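Side-chain contact in protein SCO1, mitochondrial (Saccharomyces cerevisiae, PDB 2B7K), which is thought to take part in mitochondrial copper transport or in inserting copper into the active site of cytochrome c oxidase: residues R90-P93 with A94-K97. Residues are numbered along the deposited sequence; the frame is centred on the assembly and turned at random.
Sequences RDSP and AVLK
The carbonyl oxygen Ser92 O accepts from Leu96 N at 3.0 Å and so closes the first turn of a helix whose N-cap is Ser92 itself. With OG held between the backbone N and the carbonyl carbon (chi1 64°), the serine side chain folds back over the helix start and receives a weak capping bond from Val95 N, 3.4 Å from Ser92 OG. Val95 tucks its CG2 methyl against the preceding loop, 3.4 Å from Arg90 O, while CG1 lies 3.7 Å from Asp91 OD1. The buried side chain of Asp91 crosses those of Val95 and Leu96 at about a right angle; Leu96 CD2 packs 3.9 Å from Asp91 OD2, OD1 is hydrogen-bonded to Ser51 and OD2 to Thr85. One residue further on, Lys97 N donates to Pro93 O, and the lysine chain, bent at chi3 and chi4, curls back over that carbonyl, with CG 3.4 Å from Pro93 O. With an alanine here, Pro93 O would probably lose the cover of the chain beyond CB. Asp91 lies about 8 Å, side chain to side chain, from Cys53 and Cys57, probable copper ligands. The cap begins helix 93-100 after the loop following strand 80-85, with Pro93 and Leu96 resting on Thr111 of strand 108-111 in this thioredoxin-like domain.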
# COMPACT_ATOMS: atom_id res chain seq x y z
N ARG A 90 -15.44 0.68 -10.75
CA ARG A 90 -15.28 2.10 -11.03
C ARG A 90 -13.85 2.62 -11.08
O ARG A 90 -13.55 3.57 -11.79
CB ARG A 90 -16.06 2.92 -9.99
CG ARG A 90 -17.56 2.76 -10.06
CD ARG A 90 -18.28 3.61 -9.01
NE ARG A 90 -18.01 3.16 -7.65
CZ ARG A 90 -18.52 3.72 -6.55
NH1 ARG A 90 -18.21 3.24 -5.36
NH2 ARG A 90 -19.32 4.77 -6.65
N ASP A 91 -12.96 2.00 -10.31
CA ASP A 91 -11.57 2.45 -10.25
C ASP A 91 -10.66 1.94 -11.35
O ASP A 91 -9.80 1.08 -11.12
CB ASP A 91 -10.98 2.13 -8.87
CG ASP A 91 -11.52 3.05 -7.78
OD1 ASP A 91 -12.39 3.89 -8.08
OD2 ASP A 91 -11.06 2.93 -6.63
N SER A 92 -10.86 2.48 -12.54
CA SER A 92 -10.07 2.14 -13.71
C SER A 92 -8.73 2.86 -13.59
O SER A 92 -8.56 3.72 -12.71
CB SER A 92 -10.78 2.63 -14.97
OG SER A 92 -10.84 4.05 -14.94
N PRO A 93 -7.77 2.54 -14.46
CA PRO A 93 -6.48 3.23 -14.37
C PRO A 93 -6.62 4.75 -14.42
O PRO A 93 -5.97 5.45 -13.67
CB PRO A 93 -5.70 2.66 -15.54
CG PRO A 93 -6.19 1.24 -15.58
CD PRO A 93 -7.69 1.40 -15.40
N ALA A 94 -7.49 5.26 -15.30
CA ALA A 94 -7.67 6.71 -15.42
C ALA A 94 -8.26 7.32 -14.14
O ALA A 94 -7.84 8.40 -13.72
CB ALA A 94 -8.57 7.04 -16.61
N VAL A 95 -9.23 6.64 -13.54
CA VAL A 95 -9.85 7.13 -12.31
C VAL A 95 -8.83 7.17 -11.18
O VAL A 95 -8.82 8.12 -10.39
CB VAL A 95 -11.04 6.24 -11.89
CG1 VAL A 95 -11.48 6.59 -10.47
CG2 VAL A 95 -12.19 6.45 -12.85
N LEU A 96 -7.97 6.16 -11.09
CA LEU A 96 -6.95 6.15 -10.05
C LEU A 96 -5.92 7.25 -10.26
O LEU A 96 -5.47 7.87 -9.29
CB LEU A 96 -6.25 4.79 -9.98
CG LEU A 96 -7.09 3.63 -9.43
CD1 LEU A 96 -6.22 2.38 -9.33
CD2 LEU A 96 -7.65 3.99 -8.07
N LYS A 97 -5.55 7.50 -11.51
CA LYS A 97 -4.58 8.56 -11.78
C LYS A 97 -5.13 9.90 -11.31
O LYS A 97 -4.41 10.69 -10.69
CB LYS A 97 -4.26 8.63 -13.28
CG LYS A 97 -3.33 7.54 -13.77
CD LYS A 97 -2.87 7.77 -15.21
CE LYS A 97 -3.96 7.45 -16.22
NZ LYS A 97 -5.15 8.34 -16.11